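PDB 6A6E: cysteine desulfurase from Fervidobacterium islandicum, which probably removes sulfur from L-cysteine to give L-alanine and an enzyme-bound persulfide, using pyridoxal-5'-phosphate, as part of the Suf sulfur-mobilising system. Local coordinates for residues L90-S94 with E95-F99; G160-N164 with E165-K169; Y335-I338 with D339-K343. All coordinates share one frame; numbering follows the deposited sequence.

Interaction 1 of 3, residues L90-S94 with E95-F99; sequences LNASS and EEIIF
Ile97 closes the apolar side of this short connection by reaching back to Leu90 and Ala92. Its CD1 lies 4.1 Å from Leu90 CD1 and 4.0 Å from Ala92 CB, so one methyl bridges the two residues. Leu90 and Ile97 are both buried, and Val86 and Ala87 of helix 70-90 pack on Ile97 as well.

The polar side is gripped by Glu96. Its CG stands anti to the carbonyl carbon (chi1 -59°), which directs the extended chain alongside Ser93 and brings OE1 to its amide. Ser93 N donates to Glu96 OE1 at 3.0 Å in an almost straight bond (173°), arriving on the anti side of the carboxylate and 23° out of its plane. In return Glu96 N donates to Ser93 O at 3.0 Å, so backbone and side chain of one residue hold both polar backbone atoms of the other. One residue further on, Ile97 N donates to Ser94 O at 3.3 Å, continuing the backbone bonding of the turn. Glu96 OE2 is taken by the backbone N of Lys250, which fixes the rotation of the carboxylate. Shortening Glu96 to an alanine is likely to leave the amides of Ser93 and Lys250 without their carboxylate acceptor.

The outer side is looser. Ser93, Ser94 and Glu95 are partly exposed, and Ser93 OG stays 3.9 Å from Glu95 OE2, too far for a hydrogen bond.

The arrangement is a helix-to-strand connection: a Schellman motif with Asn91 at positive phi ends helix 70-90, and a 3-10 turn then delivers the chain into strand 97-100, an outermost strand of the seven-stranded sheet within this chain.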
loop_
_atom_site.group_PDB
_atom_site.type_symbol
_atom_site.label_atom_id
_atom_site.label_comp_id
_atom_site.label_asym_id
_atom_site.label_seq_id
_atom_site.Cartn_x
_atom_site.Cartn_y
_atom_site.Cartn_z
ATOM N N LEU A 90 2.273 0.830 -20.881
ATOM C CA LEU A 90 2.655 -0.573 -21.085
ATOM C C LEU A 90 2.017 -1.184 -22.363
ATOM O O LEU A 90 2.157 -2.353 -22.633
ATOM C CB LEU A 90 2.213 -1.421 -19.933
ATOM C CG LEU A 90 2.854 -1.080 -18.551
ATOM C CD1 LEU A 90 2.286 -2.029 -17.541
ATOM C CD2 LEU A 90 4.380 -1.202 -18.484
ATOM N N ASN A 91 1.229 -0.402 -23.096
ATOM C CA ASN A 91 0.372 -0.950 -24.186
ATOM C C ASN A 91 -0.606 -2.018 -23.744
ATOM O O ASN A 91 -0.779 -3.066 -24.422
ATOM C CB ASN A 91 1.246 -1.457 -25.357
ATOM C CG ASN A 91 0.443 -1.633 -26.640
ATOM O OD1 ASN A 91 -0.511 -0.918 -26.843
ATOM N ND2 ASN A 91 0.772 -2.658 -27.442
ATOM N N ALA A 92 -1.249 -1.785 -22.600
ATOM C CA ALA A 92 -2.299 -2.675 -22.106
ATOM C C ALA A 92 -3.582 -1.983 -22.206
ATOM O O ALA A 92 -3.627 -0.769 -22.447
ATOM C CB ALA A 92 -2.118 -3.090 -20.644
ATOM N N SER A 93 -4.638 -2.729 -21.937
ATOM C CA SER A 93 -5.902 -2.083 -21.863
ATOM C C SER A 93 -6.133 -1.729 -20.352
ATOM O O SER A 93 -5.502 -2.334 -19.432
ATOM C CB SER A 93 -6.949 -2.955 -22.558
ATOM O OG SER A 93 -7.824 -3.404 -21.608
ATOM N N SER A 94 -6.906 -0.677 -20.088
ATOM C CA SER A 94 -7.090 -0.201 -18.700
ATOM C C SER A 94 -7.649 -1.257 -17.741
ATOM O O SER A 94 -7.233 -1.258 -16.592
ATOM C CB SER A 94 -7.947 1.068 -18.653
ATOM O OG SER A 94 -9.312 0.815 -18.968
ATOM N N GLU A 95 -8.488 -2.185 -18.209
ATOM C CA GLU A 95 -9.035 -3.217 -17.325
ATOM C C GLU A 95 -8.014 -4.332 -16.983
ATOM O O GLU A 95 -8.295 -5.166 -16.177
ATOM C CB GLU A 95 -10.384 -3.796 -17.874
ATOM C CG GLU A 95 -10.237 -4.970 -18.828
ATOM C CD GLU A 95 -11.474 -5.194 -19.745
ATOM O OE1 GLU A 95 -12.450 -5.890 -19.311
ATOM O OE2 GLU A 95 -11.459 -4.729 -20.941
ATOM N N GLU A 96 -6.830 -4.304 -17.622
ATOM C CA GLU A 96 -5.728 -5.210 -17.336
ATOM C C GLU A 96 -4.698 -4.659 -16.319
ATOM O O GLU A 96 -3.699 -5.349 -15.983
ATOM C CB GLU A 96 -5.010 -5.566 -18.683
ATOM C CG GLU A 96 -5.967 -6.209 -19.680
ATOM C CD GLU A 96 -5.312 -6.570 -21.021
ATOM O OE1 GLU A 96 -4.590 -5.726 -21.602
ATOM O OE2 GLU A 96 -5.507 -7.724 -21.440
ATOM N N ILE A 97 -4.917 -3.426 -15.883
ATOM C CA ILE A 97 -4.064 -2.777 -14.907
ATOM C C ILE A 97 -4.740 -2.789 -13.520
ATOM O O ILE A 97 -5.849 -2.223 -13.330
ATOM C CB ILE A 97 -3.823 -1.370 -15.342
ATOM C CG1 ILE A 97 -3.096 -1.348 -16.711
ATOM C CG2 ILE A 97 -2.962 -0.589 -14.358
ATOM C CD1 ILE A 97 -1.765 -2.111 -16.782
ATOM N N ILE A 98 -4.067 -3.440 -12.571
ATOM C CA ILE A 98 -4.466 -3.474 -11.194
ATOM C C ILE A 98 -3.459 -2.746 -10.341
ATOM O O ILE A 98 -2.276 -3.009 -10.460
ATOM C CB ILE A 98 -4.557 -4.917 -10.760
ATOM C CG1 ILE A 98 -5.580 -5.593 -11.721
ATOM C CG2 ILE A 98 -4.997 -5.011 -9.322
ATOM C CD1 ILE A 98 -5.335 -7.055 -11.768
ATOM N N PHE A 99 -3.926 -1.787 -9.543
ATOM C CA PHE A 99 -3.050 -1.084 -8.589
ATOM C C PHE A 99 -2.875 -1.947 -7.328
ATOM O O PHE A 99 -3.827 -2.594 -6.831
ATOM C CB PHE A 99 -3.535 0.332 -8.249
ATOM C CG PHE A 99 -3.378 1.309 -9.357
ATOM C CD1 PHE A 99 -2.124 1.646 -9.826
ATOM C CD2 PHE A 99 -4.488 1.942 -9.910
ATOM C CE1 PHE A 99 -1.962 2.594 -10.799
ATOM C CE2 PHE A 99 -4.351 2.847 -10.932
ATOM C CZ PHE A 99 -3.078 3.181 -11.380
#

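Interaction 2 of 3, residues G160-N164 with E165-K169; sequences GVITN and ESILK
Thr163 OG1 accepts from Ser166 N at 3.0 Å with an N-H...O angle of 159°, the side-chain bond that caps the helix beginning at Asn164. The hydroxyl is placed for this by its torsion: OG1 sits between the backbone N and the carbonyl carbon (chi1 63°), facing the first turn, while CG2 is turned beside the backbone N. Ser166 CB comes within 3.5 Å of Thr163 OG1, so the cap is packed as well as bonded. Thr163 is thus the N-cap, and its side chain takes up an amide of the first turn.

The main-chain pattern of the helix starts from the same residue. Ile167 N donates to Thr163 O at 3.1 Å, and Leu168 N follows with a nearly straight bond to Asn164 O (3.0 Å, 176°). Leu168 CG also rests 3.5 Å from Asn164 O, laying the leucine side chain alongside this carbonyl.

Ahead of the cap, Ile162 covers the inner flank of the turn. Its CG2 methyl meets both CG1 and CD1 of Ile167, the approach to CG1 being 3.9 Å, and the two side chains cross at about a right angle. These two isoleucines are buried. Asn164, Glu165 and Leu168 are more exposed, although Asn164 and Leu168 still touch Leu197 and Thr201 of helix 195-201.

Around the turn, Ser166 OG is hydrogen-bonded to Thr155 O, just beyond strand 150-154, and Gln191 holds Ile162 O. Ile154 of that strand touches Ile162 and Ser166, while Ile198 of helix 195-201 packs on Ile167, so the start of helix 164-173 contacts both the neighbouring helix and a strand that is outermost in the seven-stranded sheet within this chain.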
loop_
_atom_site.group_PDB
_atom_site.type_symbol
_atom_site.label_atom_id
_atom_site.label_comp_id
_atom_site.label_asym_id
_atom_site.label_seq_id
_atom_site.Cartn_x
_atom_site.Cartn_y
_atom_site.Cartn_z
ATOM N N GLY A 160 27.075 -15.162 -12.602
ATOM C CA GLY A 160 25.672 -14.844 -12.396
ATOM C C GLY A 160 24.841 -14.650 -13.661
ATOM O O GLY A 160 23.748 -14.170 -13.587
ATOM N N VAL A 161 25.358 -15.058 -14.813
ATOM C CA VAL A 161 24.703 -14.813 -16.113
ATOM C C VAL A 161 23.756 -15.942 -16.392
ATOM O O VAL A 161 24.070 -17.121 -16.129
ATOM C CB VAL A 161 25.744 -14.664 -17.284
ATOM C CG1 VAL A 161 25.065 -14.406 -18.623
ATOM C CG2 VAL A 161 26.624 -13.508 -17.006
ATOM N N ILE A 162 22.553 -15.588 -16.859
ATOM C CA ILE A 162 21.600 -16.576 -17.380
ATOM C C ILE A 162 21.780 -16.580 -18.923
ATOM O O ILE A 162 21.393 -15.635 -19.587
ATOM C CB ILE A 162 20.140 -16.207 -17.054
ATOM C CG1 ILE A 162 19.927 -16.112 -15.558
ATOM C CG2 ILE A 162 19.164 -17.187 -17.734
ATOM C CD1 ILE A 162 19.802 -17.422 -14.868
ATOM N N THR A 163 22.436 -17.605 -19.465
ATOM C CA THR A 163 22.728 -17.660 -20.904
ATOM C C THR A 163 21.535 -18.220 -21.635
ATOM O O THR A 163 20.720 -18.932 -21.045
ATOM C CB THR A 163 23.984 -18.551 -21.203
ATOM O OG1 THR A 163 23.711 -19.898 -20.812
ATOM C CG2 THR A 163 25.161 -18.028 -20.456
ATOM N N ASN A 164 21.415 -17.866 -22.911
ATOM C CA ASN A 164 20.407 -18.482 -23.802
ATOM C C ASN A 164 20.477 -19.977 -23.785
ATOM O O ASN A 164 19.427 -20.660 -23.765
ATOM C CB ASN A 164 20.574 -17.987 -25.246
ATOM C CG ASN A 164 20.075 -16.597 -25.441
ATOM O OD1 ASN A 164 19.656 -15.935 -24.476
ATOM N ND2 ASN A 164 20.054 -16.140 -26.706
ATOM N N GLU A 165 21.698 -20.507 -23.753
ATOM C CA GLU A 165 21.881 -21.966 -23.661
ATOM C C GLU A 165 21.326 -22.552 -22.393
ATOM O O GLU A 165 20.659 -23.619 -22.450
ATOM C CB GLU A 165 23.358 -22.365 -23.813
ATOM C CG GLU A 165 23.649 -23.859 -23.812
ATOM C CD GLU A 165 22.854 -24.678 -24.864
ATOM O OE1 GLU A 165 22.482 -24.163 -25.985
ATOM O OE2 GLU A 165 22.589 -25.878 -24.575
ATOM N N SER A 166 21.569 -21.894 -21.247
ATOM C CA SER A 166 20.959 -22.367 -19.985
ATOM C C SER A 166 19.438 -22.431 -20.114
ATOM O O SER A 166 18.793 -23.380 -19.677
ATOM C CB SER A 166 21.343 -21.461 -18.806
ATOM O OG SER A 166 20.780 -22.029 -17.630
ATOM N N ILE A 167 18.857 -21.434 -20.756
ATOM C CA ILE A 167 17.380 -21.417 -20.932
ATOM C C ILE A 167 16.847 -22.590 -21.748
ATOM O O ILE A 167 15.986 -23.365 -21.276
ATOM C CB ILE A 167 16.905 -20.073 -21.533
ATOM C CG1 ILE A 167 17.017 -18.986 -20.442
ATOM C CG2 ILE A 167 15.433 -20.144 -21.912
ATOM C CD1 ILE A 167 17.133 -17.633 -21.036
ATOM N N LEU A 168 17.440 -22.766 -22.925
ATOM C CA LEU A 168 17.179 -23.974 -23.780
ATOM C C LEU A 168 17.493 -25.304 -23.116
ATOM O O LEU A 168 16.704 -26.225 -23.261
ATOM C CB LEU A 168 17.937 -23.889 -25.099
ATOM C CG LEU A 168 17.521 -22.658 -25.902
ATOM C CD1 LEU A 168 18.482 -22.347 -27.037
ATOM C CD2 LEU A 168 16.095 -22.825 -26.406
ATOM N N LYS A 169 18.611 -25.407 -22.383
ATOM C CA LYS A 169 18.891 -26.640 -21.600
ATOM C C LYS A 169 17.888 -26.954 -20.481
ATOM O O LYS A 169 17.476 -28.119 -20.266
ATOM C CB LYS A 169 20.288 -26.592 -21.000
ATOM C CG LYS A 169 21.318 -27.291 -21.883
ATOM C CD LYS A 169 22.364 -28.066 -21.075
ATOM C CE LYS A 169 23.478 -27.171 -20.528
ATOM N NZ LYS A 169 24.535 -27.970 -19.837
#

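Interaction 3 of 3, residues Y335-I338 with D339-K343; sequences YGPI and DSSHK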
loop_
_atom_site.group_PDB
_atom_site.type_symbol
_atom_site.label_atom_id
_atom_site.label_comp_id
_atom_site.label_asym_id
_atom_site.label_seq_id
_atom_site.Cartn_x
_atom_site.Cartn_y
_atom_site.Cartn_z
ATOM N N TYR A 335 30.652 -8.355 -11.295
ATOM C CA TYR A 335 29.749 -9.492 -11.552
ATOM C C TYR A 335 28.784 -9.187 -12.668
ATOM O O TYR A 335 28.508 -8.031 -12.980
ATOM C CB TYR A 335 29.051 -9.977 -10.252
ATOM C CG TYR A 335 30.065 -10.074 -9.116
ATOM C CD1 TYR A 335 30.922 -11.145 -9.012
ATOM C CD2 TYR A 335 30.234 -9.022 -8.242
ATOM C CE1 TYR A 335 31.916 -11.205 -8.038
ATOM C CE2 TYR A 335 31.191 -9.065 -7.239
ATOM C CZ TYR A 335 32.069 -10.130 -7.171
ATOM O OH TYR A 335 33.009 -10.127 -6.174
ATOM N N GLY A 336 28.268 -10.231 -13.287
ATOM C CA GLY A 336 27.300 -10.078 -14.363
ATOM C C GLY A 336 27.948 -10.181 -15.750
ATOM O O GLY A 336 29.135 -10.369 -15.854
ATOM N N PRO A 337 27.146 -10.076 -16.814
ATOM C CA PRO A 337 27.611 -10.176 -18.196
ATOM C C PRO A 337 28.397 -8.952 -18.612
ATOM O O PRO A 337 28.120 -7.835 -18.175
ATOM C CB PRO A 337 26.283 -10.241 -19.001
ATOM C CG PRO A 337 25.332 -9.417 -18.131
ATOM C CD PRO A 337 25.681 -9.884 -16.750
ATOM N N ILE A 338 29.402 -9.158 -19.448
ATOM C CA ILE A 338 30.185 -8.035 -19.969
ATOM C C ILE A 338 29.782 -7.996 -21.422
ATOM O O ILE A 338 30.464 -8.526 -22.279
ATOM C CB ILE A 338 31.724 -8.223 -19.824
ATOM C CG1 ILE A 338 32.111 -8.686 -18.424
ATOM C CG2 ILE A 338 32.430 -6.911 -20.172
ATOM C CD1 ILE A 338 31.904 -7.595 -17.368
ATOM N N ASP A 339 28.617 -7.447 -21.669
ATOM C CA ASP A 339 27.987 -7.479 -22.972
ATOM C C ASP A 339 26.816 -6.493 -22.889
ATOM O O ASP A 339 26.652 -5.832 -21.861
ATOM C CB ASP A 339 27.597 -8.904 -23.420
ATOM C CG ASP A 339 26.354 -9.448 -22.739
ATOM O OD1 ASP A 339 25.564 -8.703 -22.117
ATOM O OD2 ASP A 339 26.147 -10.657 -22.834
ATOM N N SER A 340 26.048 -6.324 -23.957
ATOM C CA SER A 340 25.115 -5.182 -24.009
ATOM C C SER A 340 23.778 -5.489 -23.295
ATOM O O SER A 340 22.930 -4.593 -23.156
ATOM C CB SER A 340 24.822 -4.835 -25.463
ATOM O OG SER A 340 24.111 -5.934 -26.023
ATOM N N SER A 341 23.588 -6.727 -22.859
ATOM C CA SER A 341 22.519 -7.063 -21.910
ATOM C C SER A 341 22.708 -6.404 -20.509
ATOM O O SER A 341 21.726 -6.283 -19.750
ATOM C CB SER A 341 22.309 -8.585 -21.758
ATOM O OG SER A 341 23.277 -9.177 -20.867
ATOM N N HIS A 342 23.917 -5.950 -20.184
ATOM C CA HIS A 342 24.203 -5.433 -18.840
ATOM C C HIS A 342 23.801 -3.984 -18.794
ATOM O O HIS A 342 24.358 -3.179 -19.518
ATOM C CB HIS A 342 25.707 -5.579 -18.515
ATOM C CG HIS A 342 26.043 -5.393 -17.064
ATOM N ND1 HIS A 342 26.824 -6.293 -16.371
ATOM C CD2 HIS A 342 25.718 -4.411 -16.180
ATOM C CE1 HIS A 342 26.948 -5.885 -15.113
ATOM N NE2 HIS A 342 26.287 -4.747 -14.974
ATOM N N LYS A 343 22.802 -3.627 -17.997
ATOM C CA LYS A 343 22.376 -2.229 -17.917
ATOM C C LYS A 343 22.124 -1.800 -16.505
ATOM O O LYS A 343 22.029 -2.630 -15.652
ATOM C CB LYS A 343 21.074 -2.055 -18.726
ATOM C CG LYS A 343 21.263 -2.286 -20.239
ATOM C CD LYS A 343 21.688 -0.982 -20.880
ATOM C CE LYS A 343 22.109 -1.057 -22.355
ATOM N NZ LYS A 343 23.153 -2.068 -22.688
#
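This is a local contact within the loop between strands 332-334 and 345-350, where the His342 side chain folds back on Pro337. His342 ND1 donates to Pro337 O at 2.7 Å; the donor lies in the carbonyl plane, although the N-H...O angle of 145° shows a bent bond. With CG anti to the backbone N (chi1 -166°), the imidazole extends toward the preceding segment, and Tyr335 O meets its edge in plane, 3.4 Å from His342 CE1. Leu345 O receives NE2, so backbone carbonyls hold the ring at both nitrogens.

The type I turn from Asp339 to His342 is closed by His342 N donating to Asp339 O at 3.2 Å, and an Asx turn braces it further. Asp339 OD1 accepts from Ser341 OG at 2.6 Å through its syn lone pair and from Ser341 N at 2.9 Å from above the carboxylate plane. Pro337 packs against the turn, its CG touching Ser341 OG at 3.4 Å. At Gly336 the backbone (phi 98°) would jam any CB against Tyr335 O, which by itself calls for glycine; secondarily, a CB would crowd the imidazole.

Leu323 of helix 308-327 packs on His342 and Met327 on Ile338, so this helix flanks the connection between two adjacent antiparallel strands of the six-stranded sheet.

In the fold
Along the chain the three contacts come in series, all in the class-V aminotransferase fold. Interaction 1 runs into edge strand 97-100 of the seven-stranded sheet, and interaction 2 follows strand 150-154, the other edge of the same sheet within this chain; their centres are 31 Å apart. Interaction 3 connects two strands of the separate six-stranded sheet, yet its centre is only 14 Å from that of interaction 2. Val161 CG2 packs on Pro337 N at 3.5 Å, joining the loop before helix 164-173 to the loop between strands 332-334 and 345-350, and so linking the two sheets' connections. Interaction 1 lies across the chain's centre from interaction 3.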